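Local coordinates for F5/8 type C domain protein (Clostridium perfringens, PDB 7JRM) that probably binds carbohydrate through a CBM51-type module, as part of the glycopeptidase ZmpB that acts on mucin O-glycoproteins, at residues Ser162-Lys167 against Asp214-Ala219; His131-Ile136 against Val203-Asp208; Lys408-Val413 against Leu421-Lys426; Gly442-Phe447 against Val455-Phe460. All blocks are in the same frame, centred on the assembly; numbering follows the deposited sequence.

Contact 1: Ser162-Lys167 against Asp214-Ala219; sequences SSVKFK and DHADWA. With CA (calcium ion), chain B.
The carboxylate of D214 is gripped by an amide and a metal. S163 N donates to D214 OD1 at 3.0 Å in a nearly straight bond (176°), lying on the syn side of that oxygen and tilted 34° from the carboxylate plane. The calcium ion takes both oxygens, D214 OD2 at 2.5 Å and the more distant D214 OD1 at 2.8 Å. S163 meets the same ion with its backbone O at 2.4 Å and more loosely with OG, which chi1 sets between the backbone N and the carbonyl carbon. Water 1, V206, D208 and G210 complete the sphere, and S132 OG adds a hydrogen bond to D214 OD2. Beside the ion, V164 CG1 packs on D214 CB.

Further on, F166 and W218 form a T-shaped pair with planes at 87°. The F166 edge, led by CD2, stands over one face of the W218 six-membered ring, away from its centre, while F166 CZ rests on A216 CB at 3.6 Å. The strand axes are 7.9 Å apart and no backbone pairing joins them, which fits side chains meeting between two sheets of the NPCBM-type beta sandwich. Buried beside a cation and an amide donor, D214 would be expected to favour its ionised form. The ion, bound by S163 on one side and by D214 just ahead of strand 215-219 on the other, bridges the two segments.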
loop_
_atom_site.group_PDB
_atom_site.type_symbol
_atom_site.label_atom_id
_atom_site.label_comp_id
_atom_site.label_asym_id
_atom_site.label_seq_id
_atom_site.Cartn_x
_atom_site.Cartn_y
_atom_site.Cartn_z
ATOM N N SER A 162 2.070 -11.984 -51.008
ATOM C CA SER A 162 1.239 -11.242 -50.066
ATOM C C SER A 162 1.832 -9.863 -49.787
ATOM O O SER A 162 3.027 -9.733 -49.506
ATOM C CB SER A 162 1.091 -12.028 -48.763
ATOM O OG SER A 162 0.189 -13.109 -48.922
ATOM N N SER A 163 0.985 -8.834 -49.870
ATOM C CA SER A 163 1.408 -7.452 -49.656
ATOM C C SER A 163 0.208 -6.537 -49.444
ATOM O O SER A 163 -0.713 -6.522 -50.266
ATOM C CB SER A 163 2.239 -6.954 -50.841
ATOM O OG SER A 163 1.506 -7.046 -52.050
ATOM N N VAL A 164 0.207 -5.768 -48.355
ATOM C CA VAL A 164 -0.884 -4.859 -48.027
ATOM C C VAL A 164 -0.306 -3.557 -47.486
ATOM O O VAL A 164 0.904 -3.419 -47.285
ATOM C CB VAL A 164 -1.871 -5.465 -47.006
ATOM C CG1 VAL A 164 -2.582 -6.672 -47.590
ATOM C CG2 VAL A 164 -1.148 -5.832 -45.724
ATOM N N LYS A 165 -1.191 -2.593 -47.254
ATOM C CA LYS A 165 -0.856 -1.365 -46.550
ATOM C C LYS A 165 -2.010 -1.021 -45.624
ATOM O O LYS A 165 -3.164 -0.975 -46.059
ATOM C CB LYS A 165 -0.589 -0.207 -47.517
ATOM C CG LYS A 165 -0.126 1.069 -46.829
ATOM C CD LYS A 165 -0.194 2.269 -47.759
ATOM C CE LYS A 165 0.419 1.959 -49.114
ATOM N NZ LYS A 165 -0.379 2.547 -50.225
ATOM N N PHE A 166 -1.701 -0.792 -44.352
ATOM C CA PHE A 166 -2.718 -0.466 -43.365
ATOM C C PHE A 166 -2.857 1.043 -43.240
ATOM O O PHE A 166 -1.862 1.769 -43.189
ATOM C CB PHE A 166 -2.370 -1.073 -42.006
ATOM C CG PHE A 166 -2.323 -2.573 -42.008
ATOM C CD1 PHE A 166 -1.176 -3.241 -42.398
ATOM C CD2 PHE A 166 -3.426 -3.315 -41.620
ATOM C CE1 PHE A 166 -1.128 -4.620 -42.399
ATOM C CE2 PHE A 166 -3.383 -4.695 -41.619
ATOM C CZ PHE A 166 -2.232 -5.347 -42.011
ATOM N N LYS A 167 -4.103 1.508 -43.199
ATOM C CA LYS A 167 -4.409 2.922 -43.047
ATOM C C LYS A 167 -5.519 3.084 -42.021
ATOM O O LYS A 167 -6.423 2.251 -41.925
ATOM C CB LYS A 167 -4.831 3.556 -44.381
ATOM C CG LYS A 167 -3.819 3.383 -45.501
ATOM C CD LYS A 167 -4.307 4.012 -46.794
ATOM C CE LYS A 167 -3.669 3.347 -48.003
ATOM N NZ LYS A 167 -4.249 3.842 -49.282
ATOM N N ASP A 214 -3.852 -11.688 -49.624
ATOM C CA ASP A 214 -3.672 -10.534 -48.745
ATOM C C ASP A 214 -4.428 -10.730 -47.428
ATOM O O ASP A 214 -5.367 -10.009 -47.095
ATOM C CB ASP A 214 -4.118 -9.261 -49.453
ATOM C CG ASP A 214 -3.046 -8.693 -50.363
ATOM O OD1 ASP A 214 -1.944 -9.279 -50.430
ATOM O OD2 ASP A 214 -3.306 -7.655 -51.007
ATOM N N HIS A 215 -3.991 -11.733 -46.671
ATOM C CA HIS A 215 -4.532 -11.971 -45.338
ATOM C C HIS A 215 -3.905 -10.975 -44.370
ATOM O O HIS A 215 -2.690 -11.000 -44.151
ATOM C CB HIS A 215 -4.258 -13.404 -44.890
ATOM C CG HIS A 215 -4.972 -14.443 -45.700
ATOM N ND1 HIS A 215 -5.217 -15.714 -45.227
ATOM C CD2 HIS A 215 -5.488 -14.401 -46.951
ATOM C CE1 HIS A 215 -5.857 -16.410 -46.149
ATOM N NE2 HIS A 215 -6.034 -15.637 -47.206
ATOM N N ALA A 216 -4.726 -10.096 -43.799
ATOM C CA ALA A 216 -4.246 -9.028 -42.934
ATOM C C ALA A 216 -4.960 -9.079 -41.593
ATOM O O ALA A 216 -6.151 -9.393 -41.525
ATOM C CB ALA A 216 -4.453 -7.655 -43.582
ATOM N N ASP A 217 -4.226 -8.759 -40.528
ATOM C CA ASP A 217 -4.756 -8.778 -39.172
ATOM C C ASP A 217 -4.618 -7.409 -38.525
ATOM O O ASP A 217 -3.569 -6.765 -38.625
ATOM C CB ASP A 217 -4.034 -9.807 -38.295
ATOM C CG ASP A 217 -4.155 -11.215 -38.822
ATOM O OD1 ASP A 217 -5.196 -11.541 -39.429
ATOM O OD2 ASP A 217 -3.208 -11.997 -38.613
ATOM N N TRP A 218 -5.687 -6.974 -37.859
ATOM C CA TRP A 218 -5.615 -5.889 -36.884
ATOM C C TRP A 218 -5.475 -6.551 -35.516
ATOM O O TRP A 218 -6.445 -6.756 -34.786
ATOM C CB TRP A 218 -6.845 -4.988 -36.966
ATOM C CG TRP A 218 -7.060 -4.371 -38.316
ATOM C CD1 TRP A 218 -7.784 -4.890 -39.348
ATOM C CD2 TRP A 218 -6.553 -3.112 -38.775
ATOM N NE1 TRP A 218 -7.757 -4.035 -40.423
ATOM C CE2 TRP A 218 -7.007 -2.937 -40.097
ATOM C CE3 TRP A 218 -5.757 -2.118 -38.197
ATOM C CZ2 TRP A 218 -6.689 -1.808 -40.852
ATOM C CZ3 TRP A 218 -5.444 -0.998 -38.948
ATOM C CH2 TRP A 218 -5.911 -0.852 -40.260
ATOM N N ALA A 219 -4.238 -6.906 -35.179
ATOM C CA ALA A 219 -3.970 -7.712 -33.995
ATOM C C ALA A 219 -4.009 -6.856 -32.736
ATOM O O ALA A 219 -3.381 -5.793 -32.676
ATOM C CB ALA A 219 -2.614 -8.404 -34.120
HETATM CA CA CA B . -1.316 -7.337 -52.410
HETATM O O HOH W 1 -0.925 -9.561 -53.253
#

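Contact 2: His131-Ile136 against Val203-Asp208; sequences HSYSEI and VVDVAD. With CA (calcium ion), chain B.
Backbone pairing between S134 and V204 comes first: S134 N donates to V204 O at 3.3 Å, and V204 N returns a bond to S134 O at 3.1 Å. E135 and V203 follow as a non-hydrogen-bonded pair, with V203 CA approaching S134 O in a CA-H...O contact. The axes run at 175°, so these are neighbouring antiparallel strands of the five-stranded sheet in the NPCBM-type sandwich, and the V204 side chain turns inward onto V164, F166, A216 and W218.

In van der Waals packing, S132 CB touches V204 CG1 at 3.8 Å, and S132 OG lies against V206 CG1. The apolar contacts include Y133 CB with V206 CG1 and Y133 CE2 with V203 CG1, both at 4.0 Å; E135 CG runs alongside V203 CG2.

Polar groups gather round Y133, which follows a cis peptide bond. Its CG is anti to the backbone N (chi1 -178°), and the hydroxyl end of the ring meets V203 CG1, with OH 3.7 Å away. D205 OD1 sits at the ring edge, near Y133 CD2, while Y133 OH bonds the anti lone pair of E135 OE2 at 2.7 Å. D205 OD1 also accepts V206 N, a bond made just before the chain presents V206 O to the calcium ion at 2.4 Å and D208 O at 2.6 Å.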
loop_
_atom_site.group_PDB
_atom_site.type_symbol
_atom_site.label_atom_id
_atom_site.label_comp_id
_atom_site.label_asym_id
_atom_site.label_seq_id
_atom_site.Cartn_x
_atom_site.Cartn_y
_atom_site.Cartn_z
ATOM N N HIS A 131 -9.167 -9.037 -45.035
ATOM C CA HIS A 131 -8.535 -9.332 -46.314
ATOM C C HIS A 131 -8.716 -8.126 -47.224
ATOM O O HIS A 131 -9.832 -7.617 -47.359
ATOM C CB HIS A 131 -9.159 -10.586 -46.940
ATOM C CG HIS A 131 -8.364 -11.173 -48.064
ATOM N ND1 HIS A 131 -8.096 -10.484 -49.227
ATOM C CD2 HIS A 131 -7.798 -12.395 -48.211
ATOM C CE1 HIS A 131 -7.390 -11.252 -50.037
ATOM N NE2 HIS A 131 -7.195 -12.416 -49.445
ATOM N N SER A 132 -7.623 -7.666 -47.828
ATOM C CA SER A 132 -7.703 -6.546 -48.757
ATOM C C SER A 132 -8.527 -6.938 -49.979
ATOM O O SER A 132 -8.528 -8.096 -50.405
ATOM C CB SER A 132 -6.302 -6.104 -49.180
ATOM O OG SER A 132 -5.893 -6.775 -50.359
ATOM N N TYR A 133 -9.262 -5.974 -50.533
ATOM C CA TYR A 133 -9.400 -4.628 -49.981
ATOM C C TYR A 133 -10.472 -4.630 -48.896
ATOM O O TYR A 133 -11.508 -5.275 -49.047
ATOM C CB TYR A 133 -9.753 -3.632 -51.091
ATOM C CG TYR A 133 -9.874 -2.193 -50.641
ATOM C CD1 TYR A 133 -11.110 -1.649 -50.312
ATOM C CD2 TYR A 133 -8.756 -1.374 -50.559
ATOM C CE1 TYR A 133 -11.227 -0.333 -49.906
ATOM C CE2 TYR A 133 -8.863 -0.057 -50.153
ATOM C CZ TYR A 133 -10.101 0.458 -49.827
ATOM O OH TYR A 133 -10.213 1.768 -49.423
ATOM N N SER A 134 -10.223 -3.915 -47.800
ATOM C CA SER A 134 -11.112 -3.962 -46.650
ATOM C C SER A 134 -11.286 -2.577 -46.050
ATOM O O SER A 134 -10.326 -1.809 -45.940
ATOM C CB SER A 134 -10.581 -4.922 -45.579
ATOM O OG SER A 134 -11.438 -4.948 -44.452
ATOM N N GLU A 135 -12.524 -2.271 -45.660
ATOM C CA GLU A 135 -12.858 -1.038 -44.952
ATOM C C GLU A 135 -13.793 -1.401 -43.808
ATOM O O GLU A 135 -14.924 -1.838 -44.045
ATOM C CB GLU A 135 -13.509 -0.015 -45.883
ATOM C CG GLU A 135 -12.538 0.726 -46.785
ATOM C CD GLU A 135 -13.194 1.885 -47.511
ATOM O OE1 GLU A 135 -14.380 2.165 -47.237
ATOM O OE2 GLU A 135 -12.523 2.516 -48.355
ATOM N N ILE A 136 -13.325 -1.231 -42.574
ATOM C CA ILE A 136 -14.101 -1.557 -41.383
ATOM C C ILE A 136 -14.240 -0.290 -40.553
ATOM O O ILE A 136 -13.236 0.339 -40.195
ATOM C CB ILE A 136 -13.450 -2.684 -40.567
ATOM C CG1 ILE A 136 -13.140 -3.882 -41.469
ATOM C CG2 ILE A 136 -14.359 -3.107 -39.426
ATOM C CD1 ILE A 136 -12.484 -5.040 -40.747
ATOM N N VAL A 203 -8.481 0.546 -42.816
ATOM C CA VAL A 203 -8.373 0.283 -44.246
ATOM C C VAL A 203 -7.149 -0.585 -44.503
ATOM O O VAL A 203 -6.052 -0.284 -44.017
ATOM C CB VAL A 203 -8.295 1.590 -45.055
ATOM C CG1 VAL A 203 -7.997 1.296 -46.518
ATOM C CG2 VAL A 203 -9.592 2.373 -44.918
ATOM N N VAL A 204 -7.341 -1.655 -45.270
ATOM C CA VAL A 204 -6.264 -2.533 -45.713
ATOM C C VAL A 204 -6.233 -2.447 -47.234
ATOM O O VAL A 204 -7.087 -3.031 -47.913
ATOM C CB VAL A 204 -6.458 -3.978 -45.241
ATOM C CG1 VAL A 204 -5.310 -4.851 -45.723
ATOM C CG2 VAL A 204 -6.581 -4.033 -43.726
ATOM N N ASP A 205 -5.260 -1.723 -47.776
ATOM C CA ASP A 205 -5.142 -1.579 -49.218
ATOM C C ASP A 205 -4.364 -2.751 -49.815
ATOM O O ASP A 205 -3.755 -3.556 -49.107
ATOM C CB ASP A 205 -4.481 -0.249 -49.579
ATOM C CG ASP A 205 -5.070 0.370 -50.831
ATOM O OD1 ASP A 205 -5.550 -0.390 -51.699
ATOM O OD2 ASP A 205 -5.059 1.613 -50.946
ATOM N N VAL A 206 -4.384 -2.832 -51.146
ATOM C CA VAL A 206 -3.905 -4.026 -51.836
ATOM C C VAL A 206 -2.420 -3.991 -52.186
ATOM O O VAL A 206 -1.852 -5.046 -52.505
ATOM C CB VAL A 206 -4.724 -4.269 -53.116
ATOM C CG1 VAL A 206 -6.196 -4.439 -52.777
ATOM C CG2 VAL A 206 -4.528 -3.121 -54.096
ATOM N N ALA A 207 -1.780 -2.822 -52.140
ATOM C CA ALA A 207 -0.360 -2.659 -52.495
ATOM C C ALA A 207 -0.164 -3.219 -53.905
ATOM O O ALA A 207 -0.922 -2.848 -54.813
ATOM C CB ALA A 207 0.512 -3.281 -51.412
ATOM N N ASP A 208 0.808 -4.097 -54.135
ATOM C CA ASP A 208 1.032 -4.680 -55.450
ATOM C C ASP A 208 0.390 -6.062 -55.540
ATOM O O ASP A 208 -0.091 -6.621 -54.552
ATOM C CB ASP A 208 2.532 -4.759 -55.765
ATOM C CG ASP A 208 3.339 -5.420 -54.656
ATOM O OD1 ASP A 208 4.512 -5.035 -54.470
ATOM O OD2 ASP A 208 2.815 -6.328 -53.977
HETATM CA CA CA B . -1.316 -7.337 -52.410
HETATM O O HOH W 1 -0.925 -9.561 -53.253
#

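Contact 3: Lys408-Val413 against Leu421-Lys426; sequences KTIRVV and LEQDAK
A beta hairpin, strands 407-413 and 419-424, brings the two segments together with axes at 163° and a closest approach of 4.8 Å. I410 and Q423 form a hydrogen-bonded pair: I410 N donates to Q423 O, and Q423 N to I410 O at 3.0 Å. To one side of this pair V412 N donates to L421 O; to the other, A425 N bonds to K408 O at 3.1 Å, the donor standing above the carbonyl plane.

On the R411 side of the hairpin, a single carboxylate oxygen takes both bonds of a salt bridge. R411 NE and R411 NH2 each reach E422 OE1 at 2.9 Å from one face of the carboxylate, NE on the anti and NH2 on the syn side. Both bonds are clearly bent (135°), in a side-on grip with the guanidinium and carboxylate planes 58° apart. E422 CG is anti to the backbone N, and farther out its CD meets T409 CG2 at 3.5 Å.

On the I410 side, the apolar contacts are I410 CG1 with A425 CB at 3.7 Å and V412 CG2 with L421 CG at the same distance.

Strand 419-424 is one of the two outermost strands of a seven-stranded mixed sheet. Strand 407-413 lies between it and strand 440-449, against which K408 and T409 form a classic beta bulge, both facing L446.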
loop_
_atom_site.group_PDB
_atom_site.type_symbol
_atom_site.label_atom_id
_atom_site.label_comp_id
_atom_site.label_asym_id
_atom_site.label_seq_id
_atom_site.Cartn_x
_atom_site.Cartn_y
_atom_site.Cartn_z
ATOM N N LYS A 408 -5.451 -16.297 43.537
ATOM C CA LYS A 408 -5.543 -17.753 43.550
ATOM C C LYS A 408 -6.158 -18.269 44.847
ATOM O O LYS A 408 -7.265 -18.811 44.829
ATOM C CB LYS A 408 -4.161 -18.368 43.318
ATOM C CG LYS A 408 -3.547 -18.025 41.972
ATOM C CD LYS A 408 -4.504 -18.337 40.834
ATOM C CE LYS A 408 -3.930 -17.901 39.496
ATOM N NZ LYS A 408 -4.994 -17.702 38.474
ATOM N N THR A 409 -5.470 -18.121 45.976
ATOM C CA THR A 409 -5.867 -18.755 47.226
ATOM C C THR A 409 -6.161 -17.702 48.283
ATOM O O THR A 409 -5.338 -16.814 48.529
ATOM C CB THR A 409 -4.775 -19.709 47.723
ATOM O OG1 THR A 409 -4.618 -20.786 46.790
ATOM C CG2 THR A 409 -5.138 -20.275 49.086
ATOM N N ILE A 410 -7.333 -17.810 48.906
ATOM C CA ILE A 410 -7.721 -16.979 50.040
ATOM C C ILE A 410 -7.664 -17.857 51.281
ATOM O O ILE A 410 -8.483 -18.770 51.441
ATOM C CB ILE A 410 -9.120 -16.377 49.858
ATOM C CG1 ILE A 410 -9.181 -15.522 48.594
ATOM C CG2 ILE A 410 -9.509 -15.557 51.081
ATOM C CD1 ILE A 410 -8.417 -14.231 48.697
ATOM N N ARG A 411 -6.704 -17.591 52.162
ATOM C CA ARG A 411 -6.572 -18.334 53.406
ATOM C C ARG A 411 -6.503 -17.361 54.573
ATOM O O ARG A 411 -5.919 -16.278 54.461
ATOM C CB ARG A 411 -5.337 -19.257 53.380
ATOM C CG ARG A 411 -4.031 -18.622 53.830
ATOM C CD ARG A 411 -3.029 -19.682 54.260
ATOM N NE ARG A 411 -3.050 -20.846 53.376
ATOM C CZ ARG A 411 -2.172 -21.062 52.402
ATOM N NH1 ARG A 411 -1.194 -20.194 52.181
ATOM N NH2 ARG A 411 -2.271 -22.149 51.648
ATOM N N VAL A 412 -7.128 -17.742 55.685
ATOM C CA VAL A 412 -7.174 -16.926 56.892
ATOM C C VAL A 412 -6.347 -17.620 57.963
ATOM O O VAL A 412 -6.466 -18.836 58.160
ATOM C CB VAL A 412 -8.620 -16.700 57.368
ATOM C CG1 VAL A 412 -8.656 -15.649 58.466
ATOM C CG2 VAL A 412 -9.504 -16.293 56.200
ATOM N N VAL A 413 -5.508 -16.850 58.651
ATOM C CA VAL A 413 -4.565 -17.376 59.628
ATOM C C VAL A 413 -4.821 -16.709 60.971
ATOM O O VAL A 413 -5.131 -15.514 61.033
ATOM C CB VAL A 413 -3.105 -17.152 59.178
ATOM C CG1 VAL A 413 -2.180 -18.120 59.881
ATOM C CG2 VAL A 413 -2.983 -17.300 57.668
ATOM N N LEU A 421 -9.293 -21.361 57.625
ATOM C CA LEU A 421 -10.125 -21.637 56.461
ATOM C C LEU A 421 -9.330 -21.303 55.207
ATOM O O LEU A 421 -8.341 -20.567 55.256
ATOM C CB LEU A 421 -11.454 -20.860 56.508
ATOM C CG LEU A 421 -11.587 -19.403 56.051
ATOM C CD1 LEU A 421 -11.770 -19.283 54.541
ATOM C CD2 LEU A 421 -12.754 -18.749 56.772
ATOM N N GLU A 422 -9.775 -21.865 54.085
ATOM C CA GLU A 422 -9.139 -21.644 52.795
ATOM C C GLU A 422 -10.163 -21.924 51.705
ATOM O O GLU A 422 -10.944 -22.872 51.815
ATOM C CB GLU A 422 -7.903 -22.535 52.621
ATOM C CG GLU A 422 -7.198 -22.375 51.286
ATOM C CD GLU A 422 -5.805 -22.972 51.289
ATOM O OE1 GLU A 422 -5.029 -22.669 52.220
ATOM O OE2 GLU A 422 -5.487 -23.742 50.359
ATOM N N GLN A 423 -10.161 -21.094 50.664
ATOM C CA GLN A 423 -11.136 -21.215 49.590
ATOM C C GLN A 423 -10.538 -20.657 48.304
ATOM O O GLN A 423 -9.384 -20.222 48.266
ATOM C CB GLN A 423 -12.440 -20.496 49.947
ATOM C CG GLN A 423 -12.307 -18.983 50.023
ATOM C CD GLN A 423 -13.298 -18.360 50.984
ATOM O OE1 GLN A 423 -13.707 -18.982 51.964
ATOM N NE2 GLN A 423 -13.691 -17.122 50.708
ATOM N N ASP A 424 -11.342 -20.676 47.244
ATOM C CA ASP A 424 -10.930 -20.126 45.963
ATOM C C ASP A 424 -11.109 -18.613 45.954
ATOM O O ASP A 424 -12.031 -18.069 46.569
ATOM C CB ASP A 424 -11.734 -20.755 44.824
ATOM C CG ASP A 424 -11.147 -22.071 44.352
ATOM O OD1 ASP A 424 -10.273 -22.620 45.056
ATOM O OD2 ASP A 424 -11.559 -22.556 43.278
ATOM N N ALA A 425 -10.215 -17.932 45.241
ATOM C CA ALA A 425 -10.194 -16.477 45.217
ATOM C C ALA A 425 -11.122 -15.945 44.133
ATOM O O ALA A 425 -11.043 -16.364 42.973
ATOM C CB ALA A 425 -8.773 -15.963 44.988
ATOM N N LYS A 426 -12.001 -15.024 44.519
ATOM C CA LYS A 426 -12.817 -14.286 43.566
ATOM C C LYS A 426 -12.448 -12.810 43.633
ATOM O O LYS A 426 -11.361 -12.461 44.106
ATOM C CB LYS A 426 -14.309 -14.490 43.846
ATOM C CG LYS A 426 -14.721 -15.946 44.003
ATOM C CD LYS A 426 -14.481 -16.732 42.723
ATOM C CE LYS A 426 -13.841 -18.081 43.013
ATOM N NZ LYS A 426 -14.260 -19.121 42.032
#

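Contact 4: Gly442-Phe447 against Val455-Phe460; sequences GVHVLF and VMFYLF
The H444 imidazole carries F457 over one face: F457 CD1 stands 3.6 Å above its plane, nearer the rim than the centre, and the F457 edge is turned to that face in an edge-to-face pair with planes at 66°. The two side chains lie next to each other on one face of the hairpin formed by strands 440-449 and 452-461. F457 CG is anti to the backbone N (chi1 -179°), and beyond it CE1 reaches G442 CA at 3.6 Å. At this non-hydrogen-bonded position the glycine lets the ring lie against the backbone itself. V443 points to the opposite face of the sheet from H444 and F457, and there F460 meets V443 CG2 with its ring edge, CE2 being 3.6 Å away, the side chains crossing at about a right angle.

Two hydrogen-bonded pairs, V443 with Y458 and V445 with M456, hold the register. V443 N to Y458 O is nearly straight (171°), though the amide approaches well out of the carbonyl plane. The Y458 hydroxyl bonds to D395 O. Near the turn, L446 CD2 packs against V455 CG2 at 3.6 Å.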
loop_
_atom_site.group_PDB
_atom_site.type_symbol
_atom_site.label_atom_id
_atom_site.label_comp_id
_atom_site.label_asym_id
_atom_site.label_seq_id
_atom_site.Cartn_x
_atom_site.Cartn_y
_atom_site.Cartn_z
ATOM N N GLY A 442 -5.045 -12.760 60.297
ATOM C CA GLY A 442 -4.494 -12.286 59.044
ATOM C C GLY A 442 -5.151 -12.973 57.864
ATOM O O GLY A 442 -5.534 -14.141 57.940
ATOM N N VAL A 443 -5.283 -12.232 56.767
ATOM C CA VAL A 443 -5.876 -12.733 55.532
ATOM C C VAL A 443 -4.813 -12.668 54.446
ATOM O O VAL A 443 -4.292 -11.588 54.145
ATOM C CB VAL A 443 -7.123 -11.931 55.128
ATOM C CG1 VAL A 443 -7.732 -12.501 53.856
ATOM C CG2 VAL A 443 -8.139 -11.925 56.260
ATOM N N HIS A 444 -4.495 -13.817 53.857
ATOM C CA HIS A 444 -3.478 -13.922 52.819
ATOM C C HIS A 444 -4.159 -14.168 51.479
ATOM O O HIS A 444 -4.847 -15.179 51.304
ATOM C CB HIS A 444 -2.487 -15.041 53.134
ATOM C CG HIS A 444 -1.620 -14.763 54.322
ATOM N ND1 HIS A 444 -2.079 -14.855 55.617
ATOM C CD2 HIS A 444 -0.320 -14.395 54.409
ATOM C CE1 HIS A 444 -1.100 -14.556 56.452
ATOM N NE2 HIS A 444 -0.021 -14.272 55.744
ATOM N N VAL A 445 -3.966 -13.245 50.541
ATOM C CA VAL A 445 -4.524 -13.349 49.198
ATOM C C VAL A 445 -3.389 -13.796 48.284
ATOM O O VAL A 445 -2.602 -12.977 47.800
ATOM C CB VAL A 445 -5.141 -12.027 48.733
ATOM C CG1 VAL A 445 -5.706 -12.168 47.325
ATOM C CG2 VAL A 445 -6.211 -11.563 49.710
ATOM N N LEU A 446 -3.296 -15.102 48.050
ATOM C CA LEU A 446 -2.252 -15.645 47.195
ATOM C C LEU A 446 -2.618 -15.447 45.730
ATOM O O LEU A 446 -3.762 -15.674 45.325
ATOM C CB LEU A 446 -2.037 -17.132 47.481
ATOM C CG LEU A 446 -1.667 -17.599 48.895
ATOM C CD1 LEU A 446 -0.824 -18.864 48.828
ATOM C CD2 LEU A 446 -0.942 -16.522 49.687
ATOM N N PHE A 447 -1.640 -15.023 44.933
ATOM C CA PHE A 447 -1.858 -14.837 43.506
ATOM C C PHE A 447 -0.586 -15.187 42.751
ATOM O O PHE A 447 0.524 -15.031 43.267
ATOM C CB PHE A 447 -2.309 -13.403 43.182
ATOM C CG PHE A 447 -1.205 -12.383 43.230
ATOM C CD1 PHE A 447 -0.888 -11.743 44.416
ATOM C CD2 PHE A 447 -0.503 -12.042 42.083
ATOM C CE1 PHE A 447 0.118 -10.797 44.463
ATOM C CE2 PHE A 447 0.506 -11.100 42.124
ATOM C CZ PHE A 447 0.817 -10.475 43.315
ATOM N N VAL A 455 1.785 -11.859 47.577
ATOM C CA VAL A 455 0.820 -12.025 48.658
ATOM C C VAL A 455 0.216 -10.667 48.985
ATOM O O VAL A 455 0.945 -9.701 49.235
ATOM C CB VAL A 455 1.471 -12.633 49.917
ATOM C CG1 VAL A 455 0.609 -12.377 51.147
ATOM C CG2 VAL A 455 1.722 -14.119 49.727
ATOM N N MET A 456 -1.113 -10.592 48.982
ATOM C CA MET A 456 -1.839 -9.416 49.448
ATOM C C MET A 456 -2.397 -9.725 50.831
ATOM O O MET A 456 -3.217 -10.638 50.982
ATOM C CB MET A 456 -2.960 -9.042 48.479
ATOM C CG MET A 456 -3.667 -7.742 48.820
ATOM S SD MET A 456 -4.378 -6.947 47.368
ATOM C CE MET A 456 -5.469 -5.754 48.133
ATOM N N PHE A 457 -1.957 -8.971 51.834
ATOM C CA PHE A 457 -2.227 -9.291 53.229
ATOM C C PHE A 457 -3.226 -8.308 53.825
ATOM O O PHE A 457 -3.089 -7.092 53.655
ATOM C CB PHE A 457 -0.935 -9.283 54.047
ATOM C CG PHE A 457 -1.133 -9.639 55.492
ATOM C CD1 PHE A 457 -1.365 -10.952 55.870
ATOM C CD2 PHE A 457 -1.092 -8.662 56.473
ATOM C CE1 PHE A 457 -1.550 -11.283 57.199
ATOM C CE2 PHE A 457 -1.276 -8.988 57.804
ATOM C CZ PHE A 457 -1.504 -10.300 58.167
ATOM N N TYR A 458 -4.223 -8.846 54.522
ATOM C CA TYR A 458 -5.164 -8.082 55.326
ATOM C C TYR A 458 -5.040 -8.507 56.785
ATOM O O TYR A 458 -4.387 -9.500 57.115
ATOM C CB TYR A 458 -6.608 -8.294 54.855
ATOM C CG TYR A 458 -6.988 -7.596 53.571
ATOM C CD1 TYR A 458 -7.389 -6.266 53.572
ATOM C CD2 TYR A 458 -6.974 -8.274 52.361
ATOM C CE1 TYR A 458 -7.754 -5.629 52.402
ATOM C CE2 TYR A 458 -7.333 -7.646 51.187
ATOM C CZ TYR A 458 -7.721 -6.324 51.212
ATOM O OH TYR A 458 -8.081 -5.694 50.043
ATOM N N LEU A 459 -5.687 -7.745 57.664
ATOM C CA LEU A 459 -5.836 -8.156 59.051
ATOM C C LEU A 459 -7.170 -7.644 59.573
ATOM O O LEU A 459 -7.697 -6.638 59.092
ATOM C CB LEU A 459 -4.666 -7.671 59.929
ATOM C CG LEU A 459 -4.378 -6.205 60.297
ATOM C CD1 LEU A 459 -5.385 -5.593 61.277
ATOM C CD2 LEU A 459 -2.967 -6.096 60.861
ATOM N N PHE A 460 -7.714 -8.357 60.557
ATOM C CA PHE A 460 -8.932 -7.929 61.227
ATOM C C PHE A 460 -8.902 -8.432 62.662
ATOM O O PHE A 460 -8.548 -9.587 62.915
ATOM C CB PHE A 460 -10.191 -8.422 60.498
ATOM C CG PHE A 460 -10.340 -9.919 60.462
ATOM C CD1 PHE A 460 -11.113 -10.575 61.407
ATOM C CD2 PHE A 460 -9.723 -10.667 59.473
ATOM C CE1 PHE A 460 -11.260 -11.950 61.373
ATOM C CE2 PHE A 460 -9.866 -12.043 59.434
ATOM C CZ PHE A 460 -10.636 -12.683 60.384
#

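In the fold
From the N terminus, the chain first passes 131-136, then 162-167, then 203-208 and last 214-219, so contacts 1 and 2 cross: contact 2 closes a loop of 66 residues and contact 1 one of 46. Both reach the calcium ion and share water 1; contact 2 joins neighbours within one sheet, and contact 1 ties that sheet to strand 215-224 of the other. After the helices and the first strands of the C-terminal sheet, contacts 3 and 4 follow in series, each closing a short hairpin. Strands 407-413 and 440-449 adjoin, so the two hairpins supply four consecutive strands on one side of that seven-stranded sheet. Centres of contacts 1 and 3 are about 95 Å apart.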